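Local atomic coordinates of PelD (Pseudomonas aeruginosa, PDB entry 4ETX), a protein that binds the second messenger cyclic di-GMP and is involved in pellicle formation, this chain comprising its GAF and degenerate GGDEF-type domains without the membrane-spanning part. Residues Pro26-Ala31 / Gln61-Leu66; Tyr50-Asp55 / Gly118-Leu123. All coordinates share one frame; numbering follows the deposited sequence.

Interaction 1. Residues Pro26-Ala31 / Gln61-Leu66; sequences PLDALA and QPLATL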
loop_
_atom_site.group_PDB
_atom_site.type_symbol
_atom_site.label_atom_id
_atom_site.label_comp_id
_atom_site.label_asym_id
_atom_site.label_seq_id
_atom_site.Cartn_x
_atom_site.Cartn_y
_atom_site.Cartn_z
ATOM N N PRO A 26 7.800 -4.807 15.686
ATOM C CA PRO A 26 6.659 -3.996 15.271
ATOM C C PRO A 26 5.342 -4.764 15.304
ATOM O O PRO A 26 4.328 -4.225 15.747
ATOM C CB PRO A 26 7.019 -3.597 13.840
ATOM C CG PRO A 26 8.502 -3.684 13.802
ATOM C CD PRO A 26 8.836 -4.853 14.636
ATOM N N LEU A 27 5.371 -6.021 14.860
ATOM C CA LEU A 27 4.177 -6.845 14.859
ATOM C C LEU A 27 3.672 -7.084 16.283
ATOM O O LEU A 27 2.471 -7.055 16.505
ATOM C CB LEU A 27 4.408 -8.164 14.106
ATOM C CG LEU A 27 3.178 -9.036 13.815
ATOM C CD1 LEU A 27 2.056 -8.247 13.169
ATOM C CD2 LEU A 27 3.560 -10.247 12.972
ATOM N N ASP A 28 4.585 -7.279 17.237
ATOM C CA ASP A 28 4.217 -7.399 18.652
ATOM C C ASP A 28 3.718 -6.071 19.214
ATOM O O ASP A 28 2.654 -6.016 19.842
ATOM C CB ASP A 28 5.393 -7.916 19.506
ATOM C CG ASP A 28 6.010 -9.199 18.957
ATOM O OD1 ASP A 28 5.760 -9.552 17.780
ATOM O OD2 ASP A 28 6.774 -9.852 19.699
ATOM N N ALA A 29 4.485 -5.009 18.966
ATOM C CA ALA A 29 4.199 -3.680 19.517
ATOM C C ALA A 29 2.870 -3.076 19.028
ATOM O O ALA A 29 2.121 -2.498 19.813
ATOM C CB ALA A 29 5.357 -2.720 19.230
ATOM N N LEU A 30 2.582 -3.199 17.738
ATOM C CA LEU A 30 1.409 -2.516 17.181
ATOM C C LEU A 30 0.226 -3.435 16.867
ATOM O O LEU A 30 -0.700 -3.017 16.179
ATOM C CB LEU A 30 1.803 -1.680 15.945
ATOM C CG LEU A 30 2.836 -0.569 16.263
ATOM C CD1 LEU A 30 3.146 0.260 15.050
ATOM C CD2 LEU A 30 2.372 0.329 17.412
ATOM N N ALA A 31 0.264 -4.668 17.381
ATOM C CA ALA A 31 -0.744 -5.701 17.050
ATOM C C ALA A 31 -2.181 -5.221 17.265
ATOM O O ALA A 31 -3.036 -5.381 16.390
ATOM C CB ALA A 31 -0.487 -6.983 17.854
ATOM N N GLN A 61 -1.118 -18.580 20.094
ATOM C CA GLN A 61 -1.394 -17.522 21.050
ATOM C C GLN A 61 -1.508 -16.194 20.308
ATOM O O GLN A 61 -0.545 -15.752 19.676
ATOM C CB GLN A 61 -0.306 -17.465 22.117
ATOM C CG GLN A 61 -0.116 -18.795 22.831
ATOM C CD GLN A 61 0.827 -18.699 23.999
ATOM O OE1 GLN A 61 1.987 -18.285 23.856
ATOM N NE2 GLN A 61 0.342 -19.090 25.173
ATOM N N PRO A 62 -2.697 -15.566 20.368
ATOM C CA PRO A 62 -2.938 -14.345 19.605
ATOM C C PRO A 62 -2.124 -13.144 20.066
ATOM O O PRO A 62 -1.990 -12.894 21.270
ATOM C CB PRO A 62 -4.443 -14.083 19.806
ATOM C CG PRO A 62 -4.823 -14.838 21.035
ATOM C CD PRO A 62 -3.911 -16.040 21.063
ATOM N N LEU A 63 -1.587 -12.411 19.088
ATOM C CA LEU A 63 -0.984 -11.115 19.317
ATOM C C LEU A 63 -2.023 -10.128 19.822
ATOM O O LEU A 63 -1.730 -9.272 20.657
ATOM C CB LEU A 63 -0.365 -10.584 18.023
ATOM C CG LEU A 63 0.647 -11.471 17.303
ATOM C CD1 LEU A 63 0.890 -10.955 15.896
ATOM C CD2 LEU A 63 1.947 -11.546 18.095
ATOM N N ALA A 64 -3.234 -10.234 19.288
ATOM C CA ALA A 64 -4.356 -9.405 19.737
ATOM C C ALA A 64 -5.688 -10.097 19.441
ATOM O O ALA A 64 -5.759 -10.979 18.588
ATOM C CB ALA A 64 -4.303 -8.020 19.074
ATOM N N THR A 65 -6.737 -9.700 20.164
ATOM C CA THR A 65 -8.088 -10.200 19.914
ATOM C C THR A 65 -9.097 -9.060 19.939
ATOM O O THR A 65 -8.822 -7.984 20.475
ATOM C CB THR A 65 -8.532 -11.286 20.955
ATOM O OG1 THR A 65 -8.460 -10.746 22.277
ATOM C CG2 THR A 65 -7.672 -12.537 20.856
ATOM N N LEU A 66 -10.257 -9.307 19.334
ATOM C CA LEU A 66 -11.380 -8.382 19.337
ATOM C C LEU A 66 -12.619 -9.175 19.719
ATOM O O LEU A 66 -12.854 -10.267 19.184
ATOM C CB LEU A 66 -11.596 -7.758 17.945
ATOM C CG LEU A 66 -12.857 -6.897 17.787
ATOM C CD1 LEU A 66 -12.640 -5.503 18.378
ATOM C CD2 LEU A 66 -13.300 -6.813 16.330
#
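Leu-27 holds CG opposite its own backbone nitrogen (chi1 -170°), whereas Leu-63 turns CG away from its carbonyl carbon (chi1 -55°) and stretches on with chi2 at 166°, and these two settings bring the branches together. The side chains cross at about a right angle: the tip of Leu-63, CD1, comes up against the branch point of Leu-27, 3.6 Å from CG, and lies about equally far from both of its methyls, 4.0 Å from CD1 and 4.0 Å from CD2 of Leu-27. Lower on the same leucine, CB of Leu-63 meets the methyl CB of Ala-31 at 3.6 Å. No hydrogen bond joins the segments. In this GAF domain the contact sets the short helix 26-29 and the start of helix 31-41 against strand 64-66, at the edge of the antiparallel sheet; that strand pairs with strand 46-51 through backbone bonds of Ala-64 and Leu-66. Ala-64 and Ala-31 bring their small side chains to 4.1 Å between the CB atoms, so helix and strand backbones approach closely, with 5.8 Å between the two CA atoms. Asp-28, whose partner is Arg-51, is peripheral: its OD1 lies 4.3 Å from CD2 of Leu-63.

Interaction 2. Residues Tyr50-Asp55 / Gly118-Leu123; sequences YRVRYD and GRILAL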
loop_
_atom_site.group_PDB
_atom_site.type_symbol
_atom_site.label_atom_id
_atom_site.label_comp_id
_atom_site.label_asym_id
_atom_site.label_seq_id
_atom_site.Cartn_x
_atom_site.Cartn_y
_atom_site.Cartn_z
ATOM N N TYR A 50 -2.685 -13.256 14.352
ATOM C CA TYR A 50 -1.681 -14.254 14.721
ATOM C C TYR A 50 -0.386 -14.068 13.943
ATOM O O TYR A 50 -0.420 -13.744 12.759
ATOM C CB TYR A 50 -2.215 -15.684 14.547
ATOM C CG TYR A 50 -3.539 -15.895 15.249
ATOM C CD1 TYR A 50 -3.609 -16.508 16.505
ATOM C CD2 TYR A 50 -4.719 -15.430 14.674
ATOM C CE1 TYR A 50 -4.850 -16.655 17.161
ATOM C CE2 TYR A 50 -5.932 -15.577 15.304
ATOM C CZ TYR A 50 -6.004 -16.196 16.529
ATOM O OH TYR A 50 -7.240 -16.295 17.109
ATOM N N ARG A 51 0.746 -14.249 14.623
ATOM C CA ARG A 51 2.044 -14.240 13.952
ATOM C C ARG A 51 2.119 -15.472 13.055
ATOM O O ARG A 51 1.592 -16.524 13.403
ATOM C CB ARG A 51 3.210 -14.260 14.956
ATOM C CG ARG A 51 4.570 -14.405 14.264
ATOM C CD ARG A 51 5.753 -14.260 15.205
ATOM N NE ARG A 51 5.913 -12.901 15.712
ATOM C CZ ARG A 51 6.538 -11.918 15.072
ATOM N NH1 ARG A 51 7.073 -12.117 13.866
ATOM N NH2 ARG A 51 6.640 -10.728 15.645
ATOM N N VAL A 52 2.754 -15.331 11.904
ATOM C CA VAL A 52 2.979 -16.454 11.027
ATOM C C VAL A 52 4.487 -16.700 10.934
ATOM O O VAL A 52 5.267 -15.796 10.604
ATOM C CB VAL A 52 2.349 -16.248 9.628
ATOM C CG1 VAL A 52 2.720 -17.387 8.689
ATOM C CG2 VAL A 52 0.815 -16.123 9.735
ATOM N N ARG A 53 4.879 -17.929 11.253
ATOM C CA ARG A 53 6.278 -18.341 11.233
ATOM C C ARG A 53 6.814 -18.442 9.803
ATOM O O ARG A 53 6.047 -18.390 8.843
ATOM C CB ARG A 53 6.444 -19.671 11.974
ATOM C CG ARG A 53 5.894 -19.652 13.397
ATOM C CD ARG A 53 6.374 -20.862 14.199
ATOM N NE ARG A 53 5.405 -21.950 14.160
ATOM C CZ ARG A 53 4.575 -22.267 15.152
ATOM N NH1 ARG A 53 4.586 -21.592 16.294
ATOM N NH2 ARG A 53 3.729 -23.269 15.002
ATOM N N TYR A 54 8.131 -18.592 9.671
ATOM C CA TYR A 54 8.789 -18.646 8.363
ATOM C C TYR A 54 8.350 -19.838 7.476
ATOM O O TYR A 54 8.517 -19.792 6.251
ATOM C CB TYR A 54 10.315 -18.612 8.553
ATOM C CG TYR A 54 11.137 -18.749 7.288
ATOM C CD1 TYR A 54 11.538 -17.629 6.567
ATOM C CD2 TYR A 54 11.536 -20.008 6.829
ATOM C CE1 TYR A 54 12.309 -17.759 5.411
ATOM C CE2 TYR A 54 12.290 -20.146 5.678
ATOM C CZ TYR A 54 12.672 -19.022 4.974
ATOM O OH TYR A 54 13.434 -19.167 3.836
ATOM N N ASP A 55 7.776 -20.877 8.084
ATOM C CA ASP A 55 7.272 -22.039 7.325
ATOM C C ASP A 55 5.751 -22.026 7.023
ATOM O O ASP A 55 5.191 -23.050 6.617
ATOM C CB ASP A 55 7.688 -23.355 8.008
ATOM C CG ASP A 55 7.095 -23.512 9.404
ATOM O OD1 ASP A 55 6.355 -22.606 9.854
ATOM O OD2 ASP A 55 7.371 -24.552 10.046
ATOM N N GLY A 118 5.748 -11.649 -1.164
ATOM C CA GLY A 118 5.003 -12.888 -0.955
ATOM C C GLY A 118 5.341 -13.552 0.368
ATOM O O GLY A 118 5.009 -14.705 0.598
ATOM N N ARG A 119 6.002 -12.799 1.238
ATOM C CA ARG A 119 6.260 -13.209 2.614
ATOM C C ARG A 119 5.012 -13.019 3.471
ATOM O O ARG A 119 4.453 -11.911 3.539
ATOM C CB ARG A 119 7.435 -12.391 3.166
ATOM C CG ARG A 119 7.715 -12.564 4.643
ATOM C CD ARG A 119 9.218 -12.603 4.894
ATOM N NE ARG A 119 9.830 -13.809 4.325
ATOM C CZ ARG A 119 11.139 -14.001 4.179
ATOM N NH1 ARG A 119 12.005 -13.072 4.558
ATOM N NH2 ARG A 119 11.588 -15.131 3.648
ATOM N N ILE A 120 4.557 -14.096 4.113
ATOM C CA ILE A 120 3.406 -13.989 5.004
ATOM C C ILE A 120 3.894 -13.644 6.408
ATOM O O ILE A 120 4.699 -14.374 6.984
ATOM C CB ILE A 120 2.558 -15.278 5.025
ATOM C CG1 ILE A 120 2.252 -15.723 3.584
ATOM C CG2 ILE A 120 1.291 -15.062 5.857
ATOM C CD1 ILE A 120 1.288 -16.878 3.483
ATOM N N LEU A 121 3.400 -12.534 6.944
ATOM C CA LEU A 121 3.874 -12.005 8.223
ATOM C C LEU A 121 2.910 -12.329 9.367
ATOM O O LEU A 121 3.326 -12.526 10.515
ATOM C CB LEU A 121 4.071 -10.490 8.121
ATOM C CG LEU A 121 5.193 -9.827 7.304
ATOM C CD1 LEU A 121 5.043 -10.015 5.789
ATOM C CD2 LEU A 121 5.228 -8.320 7.625
ATOM N N ALA A 122 1.621 -12.397 9.037
ATOM C CA ALA A 122 0.576 -12.496 10.029
ATOM C C ALA A 122 -0.704 -13.034 9.417
ATOM O O ALA A 122 -0.904 -12.977 8.206
ATOM C CB ALA A 122 0.308 -11.119 10.671
ATOM N N LEU A 123 -1.565 -13.557 10.278
ATOM C CA LEU A 123 -2.872 -14.024 9.864
ATOM C C LEU A 123 -3.985 -13.284 10.608
ATOM O O LEU A 123 -3.933 -13.181 11.831
ATOM C CB LEU A 123 -2.973 -15.525 10.109
ATOM C CG LEU A 123 -4.308 -16.197 9.766
ATOM C CD1 LEU A 123 -4.743 -15.876 8.353
ATOM C CD2 LEU A 123 -4.188 -17.688 9.957
#
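Val-52 points its side chain at the neighbouring strand, spreading its two methyls over the side chain of Ile-120 and the backbone between Ala-122 and Leu-123. The pairing belongs to the antiparallel sheet of the GAF domain, where strands 46-51 and 120-126 are neighbours. CG2 of Val-52 sits 3.5 Å from the backbone N of Leu-123, while CG1, anti to the backbone nitrogen (chi1 174°), reaches CG2 of Ile-120 at 3.9 Å, the two side chains meeting obliquely. Leu-83 of helix 77-85 packs on both Val-52 and Ile-120. Tyr-50 and Leu-123 form a hydrogen-bonded pair with their side chains on one face of the sheet; hydrogen bonds run from N of Tyr-50 to O of Leu-123 at 2.8 Å and from N of Leu-123 to O of Tyr-50 at 2.7 Å. The same Leu-123 oxygen also lies at the edge of the Tyr-50 ring, 3.7 Å from CD2. A third, longer hydrogen bond runs from N of Val-52 to O of Leu-121 at 3.2 Å, the donor standing above the carbonyl plane, 49° out of it. At the exposed end the bent chain of Arg-119 swings its guanidinium to Tyr-54, the planes 59° apart, with NH2 of Arg-119 3.2 Å from CE1 of Tyr-54.

Both contacts belong to the GAF domain, with centres about 13 Å apart, and their segments alternate along the chain: 26-31, 50-55, 61-66, then 118-123. Strand 46-51 connects them, pairing with edge strand 64-66 on one side and with strand 120-126 on the other. Interaction 1 packs helix against the sheet edge, while interaction 2 joins strands within the sheet. They touch directly. OD1 of Asp-28 forms a salt bridge with NH2 of Arg-51 at 2.6 Å, and CD2 of Leu-27 packs 3.4 Å from O of Leu-121. Helix 26-29 thus bears on strands 46-51 and 120-126, in a region away from the residues that bind cyclic di-GMP.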